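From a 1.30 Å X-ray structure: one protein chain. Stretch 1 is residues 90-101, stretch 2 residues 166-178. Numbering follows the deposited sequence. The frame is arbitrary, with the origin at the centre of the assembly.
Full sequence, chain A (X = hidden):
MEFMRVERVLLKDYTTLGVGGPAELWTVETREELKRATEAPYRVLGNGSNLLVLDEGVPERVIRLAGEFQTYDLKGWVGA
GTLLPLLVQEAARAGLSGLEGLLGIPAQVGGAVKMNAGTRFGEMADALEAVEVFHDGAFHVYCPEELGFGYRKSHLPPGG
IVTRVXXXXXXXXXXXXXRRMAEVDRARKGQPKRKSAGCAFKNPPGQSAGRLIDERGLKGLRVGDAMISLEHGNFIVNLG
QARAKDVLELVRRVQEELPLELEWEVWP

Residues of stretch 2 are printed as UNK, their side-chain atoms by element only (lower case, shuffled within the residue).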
# COMPACT_ATOMS: atom_id res chain seq x y z
N GLU A 90 1.57 5.47 17.13
CA GLU A 90 0.61 6.13 18.02
C GLU A 90 -0.10 5.14 18.93
O GLU A 90 -0.35 5.42 20.11
CB GLU A 90 -0.41 6.93 17.22
CG GLU A 90 0.16 8.16 16.55
CD GLU A 90 0.41 9.27 17.53
OE1 GLU A 90 1.32 9.11 18.38
OE2 GLU A 90 -0.31 10.28 17.46
N ALA A 91 -0.44 3.97 18.39
CA ALA A 91 -1.11 2.95 19.17
C ALA A 91 -0.20 2.50 20.32
O ALA A 91 -0.65 2.43 21.46
CB ALA A 91 -1.50 1.78 18.30
N ALA A 92 1.07 2.24 20.04
CA ALA A 92 2.03 1.89 21.09
C ALA A 92 2.07 2.97 22.17
O ALA A 92 2.01 2.66 23.36
CB ALA A 92 3.41 1.66 20.50
N ARG A 93 2.17 4.23 21.77
CA ARG A 93 2.21 5.36 22.70
C ARG A 93 0.98 5.39 23.60
O ARG A 93 1.07 5.77 24.77
CB ARG A 93 2.32 6.68 21.95
CG ARG A 93 3.67 6.95 21.38
CD ARG A 93 3.68 8.22 20.57
NE ARG A 93 4.90 8.25 19.78
CZ ARG A 93 4.95 8.18 18.46
NH1 ARG A 93 3.84 8.13 17.73
NH2 ARG A 93 6.14 8.18 17.85
N ALA A 94 -0.16 4.98 23.05
CA ALA A 94 -1.44 5.01 23.76
C ALA A 94 -1.68 3.75 24.59
O ALA A 94 -2.70 3.65 25.27
CB ALA A 94 -2.60 5.21 22.79
N GLY A 95 -0.77 2.78 24.52
CA GLY A 95 -0.97 1.50 25.20
C GLY A 95 -2.12 0.73 24.58
O GLY A 95 -2.88 0.05 25.27
N LEU A 96 -2.23 0.84 23.26
CA LEU A 96 -3.27 0.15 22.51
C LEU A 96 -2.67 -0.86 21.55
O LEU A 96 -1.87 -0.53 20.66
CB LEU A 96 -4.16 1.15 21.77
CG LEU A 96 -5.03 2.02 22.68
CD1 LEU A 96 -5.68 3.13 21.88
CD2 LEU A 96 -6.07 1.16 23.42
N SER A 97 -3.06 -2.11 21.74
CA SER A 97 -2.55 -3.23 20.97
C SER A 97 -3.50 -3.59 19.83
O SER A 97 -4.72 -3.46 19.94
CB SER A 97 -2.35 -4.42 21.91
OG SER A 97 -1.87 -5.56 21.23
N GLY A 98 -2.92 -4.04 18.71
CA GLY A 98 -3.72 -4.49 17.58
C GLY A 98 -3.12 -4.13 16.24
O GLY A 98 -3.55 -4.64 15.21
N LEU A 99 -2.13 -3.25 16.24
CA LEU A 99 -1.47 -2.85 14.99
C LEU A 99 -0.03 -3.34 14.87
O LEU A 99 0.60 -3.07 13.85
CB LEU A 99 -1.51 -1.33 14.82
CG LEU A 99 -2.86 -0.61 14.91
CD1 LEU A 99 -2.65 0.87 14.69
CD2 LEU A 99 -3.88 -1.15 13.91
N GLU A 100 0.48 -4.04 15.87
CA GLU A 100 1.91 -4.38 15.90
C GLU A 100 2.36 -5.17 14.67
O GLU A 100 3.47 -4.97 14.17
CB GLU A 100 2.27 -5.17 17.16
CG GLU A 100 1.96 -4.49 18.47
CD GLU A 100 0.64 -4.93 19.07
OE1 GLU A 100 -0.32 -5.11 18.31
OE2 GLU A 100 0.58 -5.12 20.31
N GLY A 101 1.49 -6.05 14.19
CA GLY A 101 1.79 -6.88 13.04
C GLY A 101 1.83 -6.14 11.71
O GLY A 101 2.16 -6.72 10.69
N UNK A 166 -12.76 2.67 11.73
CA UNK A 166 -12.65 2.52 13.17
C UNK A 166 -11.78 1.31 13.39
O UNK A 166 -11.96 0.28 12.74
n UNK A 166 -15.79 3.17 15.88
c UNK A 166 -15.02 3.41 13.60
n UNK A 166 -15.44 4.09 17.97
c UNK A 166 -15.90 4.20 16.72
c UNK A 166 -14.01 2.29 13.81
c UNK A 166 -16.22 3.18 14.49
n UNK A 166 -16.50 5.31 16.34
N UNK A 167 -10.84 1.43 14.31
CA UNK A 167 -9.88 0.38 14.61
C UNK A 167 -10.33 -0.48 15.78
O UNK A 167 -11.04 -0.01 16.68
c UNK A 167 -6.58 2.45 14.24
c UNK A 167 -8.50 0.97 14.87
c UNK A 167 -7.87 1.80 13.75
c UNK A 167 -7.59 0.98 12.50
N UNK A 168 -9.90 -1.74 15.76
CA UNK A 168 -10.17 -2.68 16.83
C UNK A 168 -8.89 -2.82 17.66
O UNK A 168 -7.94 -3.48 17.24
c UNK A 168 -10.98 -5.07 17.27
c UNK A 168 -10.58 -4.03 16.24
c UNK A 168 -11.54 -7.49 17.64
c UNK A 168 -11.24 -6.41 16.61
n UNK A 168 -11.83 -8.79 16.97
N UNK A 169 -8.86 -2.15 18.80
CA UNK A 169 -7.66 -2.11 19.64
C UNK A 169 -7.98 -2.47 21.08
O UNK A 169 -9.12 -2.30 21.53
c UNK A 169 -6.31 1.34 18.33
c UNK A 169 -6.72 -0.12 18.22
c UNK A 169 -7.02 -0.72 19.59
c UNK A 169 -5.65 -0.92 17.49
N UNK A 170 -6.97 -2.97 21.79
CA UNK A 170 -7.14 -3.45 23.16
C UNK A 170 -6.01 -2.93 24.03
O UNK A 170 -4.86 -2.87 23.61
c UNK A 170 -7.90 -5.60 24.34
c UNK A 170 -9.38 -5.79 24.02
c UNK A 170 -9.65 -7.12 23.30
n UNK A 170 -9.55 -8.29 24.22
c UNK A 170 -7.13 -4.98 23.18
N UNK A 171 -6.34 -2.57 25.27
CA UNK A 171 -5.35 -2.03 26.20
C UNK A 171 -4.31 -3.07 26.61
O UNK A 171 -4.67 -4.18 27.02
c UNK A 171 -6.04 -1.44 27.43
o UNK A 171 -8.26 1.39 28.20
c UNK A 171 -7.62 0.33 28.34
c UNK A 171 -6.91 -0.23 27.12
o UNK A 171 -7.54 -0.28 29.43
N UNK A 172 -3.04 -2.72 26.46
CA UNK A 172 -1.91 -3.54 26.89
C UNK A 172 -0.79 -2.62 27.35
O UNK A 172 -0.72 -1.47 26.92
c UNK A 172 -1.35 -6.67 24.67
c UNK A 172 -2.19 -5.67 25.45
n UNK A 172 -1.72 -8.05 24.99
c UNK A 172 -2.59 -8.79 24.30
c UNK A 172 -1.39 -4.41 25.73
n UNK A 172 -3.19 -8.30 23.22
n UNK A 172 -2.85 -10.03 24.69
N UNK A 173 0.09 -3.11 28.25
CA UNK A 173 1.26 -2.32 28.62
C UNK A 173 2.07 -1.87 27.41
O UNK A 173 2.33 -2.67 26.50
c UNK A 173 1.07 -4.20 30.07
c UNK A 173 0.06 -4.40 28.97
c UNK A 173 2.08 -3.29 29.48
N UNK A 174 2.46 -0.60 27.39
CA UNK A 174 3.26 -0.05 26.30
C UNK A 174 4.51 -0.89 26.04
O UNK A 174 4.83 -1.18 24.88
c UNK A 174 5.68 4.14 24.68
c UNK A 174 4.65 3.57 25.66
c UNK A 174 4.47 2.07 25.46
n UNK A 174 5.27 3.99 23.26
c UNK A 174 3.61 1.42 26.55
N UNK A 175 5.20 -1.30 27.10
CA UNK A 175 6.42 -2.08 26.95
C UNK A 175 6.18 -3.42 26.24
O UNK A 175 7.02 -3.88 25.47
c UNK A 175 6.58 -4.60 29.13
o UNK A 175 5.61 -5.37 29.29
c UNK A 175 6.36 -3.11 29.31
o UNK A 175 7.72 -5.01 28.84
c UNK A 175 7.13 -2.27 28.29
N UNK A 176 5.02 -4.03 26.49
CA UNK A 176 4.64 -5.29 25.85
C UNK A 176 4.39 -5.08 24.35
O UNK A 176 4.85 -5.86 23.52
o UNK A 176 1.18 -7.36 27.41
c UNK A 176 1.80 -7.94 26.50
c UNK A 176 3.03 -7.28 25.89
o UNK A 176 1.46 -9.06 26.07
c UNK A 176 3.40 -5.91 26.49
N UNK A 177 3.64 -4.03 24.03
CA UNK A 177 3.37 -3.67 22.64
C UNK A 177 4.69 -3.47 21.89
O UNK A 177 4.88 -3.99 20.78
c UNK A 177 2.49 -2.41 22.56
c UNK A 177 0.27 -1.48 23.42
c UNK A 177 1.12 -2.70 23.19
c UNK A 177 2.32 -1.96 21.12
N UNK A 178 5.63 -2.76 22.53
CA UNK A 178 6.93 -2.50 21.92
C UNK A 178 7.77 -3.77 21.76
O UNK A 178 8.51 -3.90 20.77
c UNK A 178 7.29 0.06 22.42
c UNK A 178 7.52 0.47 20.97
c UNK A 178 7.68 -1.41 22.70
c UNK A 178 5.88 0.40 22.82

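Position 166 has seven side-chain atoms: three carbons, a nitrogen, then a carbon carrying two more nitrogens. That guanidinium pattern is arginine, and Arg166 makes no contact with stretch 1.

Position 167 has four carbons, forked at the second, hence leucine. Leu167 CD1 lies 4.3 Å from Leu99 CD1, a loose apolar contact.

Position 168 carries four carbons in a row ending in nitrogen, the pattern of lysine. All four chi angles of Lys168 are t, and the extended chain leads away from stretch 1.

Position 169 again shows four carbons forked at the second, with CA to CB directed toward stretch 1. It is leucine; Leu169 CD1 is 4.0 Å from Leu96 CD1, and Leu169 CD2 is 3.8 Å from Leu99 CG. An ideal CB on Gly98 would fall 2.9 Å from Lys168 O and 3.0 Å from Leu169 CD2, so the bare glycine leaves room for this chain.

Position 170 has four carbons in a row and a terminal nitrogen, so lysine. Its backbone does the pairing: Ser97 N donates to Lys170 O at 2.7 Å, and Lys170 N to Ser97 O at 3.0 Å.

Position 171 has three carbons, the third bearing two oxygens. These atoms fit glutamate; Glu171 CG packs 4.0 Å from Leu96 CD2, on the same face of the sheet as Leu96.

Position 172 repeats the guanidinium pattern and is arginine. Arg172 N donates to Gly95 O at 3.0 Å, with an angle of 167°. Ser97 OG sits at the guanidinium edge, 3.6 Å from Arg172 NH1.

Position 173 has three carbons closing a ring onto the backbone nitrogen, which defines proline. Pro173 is the N-cap of the following helix and does not touch stretch 1.

Position 174 has an unbranched four-carbon chain ending in nitrogen: lysine. Lys174 CG is 3.3 Å from Ala92 O, and Lys174 NZ is 3.4 Å from Arg93 N, two donors that form no hydrogen bond.

Positions 175 and 176 each have three carbons, the third carrying two oxygens, and neither touches stretch 1. Both are glutamates, Glu175 and Glu176. Arg172 NE forms a salt bridge with Glu176 OE2 at 3.5 Å.

Position 177 has four carbons forked at the first, one arm two carbons long: isoleucine. Ile177 CD1 reaches 3.4 Å from Leu96 N, and Ile177 CG2 lies 3.8 Å from Ala92 CB and 3.7 Å from Glu100 CG.

Position 178 has four carbons forked at the second, so leucine; Leu178 CD2 approaches Ala92 CB at 3.6 Å.

The contact therefore joins two elements. A short antiparallel ladder, Leu96 with Glu171 and Ser97 with Lys170, supplies three backbone hydrogen bonds. Beside it, Ile177 packs where the Schellman turn at Gly95 leads into the strand, and the leucines extend the apolar contact. Together they bury 775 Å², summed over both sides.

Stretch 2 166-178: RLKLKERPKEEIL
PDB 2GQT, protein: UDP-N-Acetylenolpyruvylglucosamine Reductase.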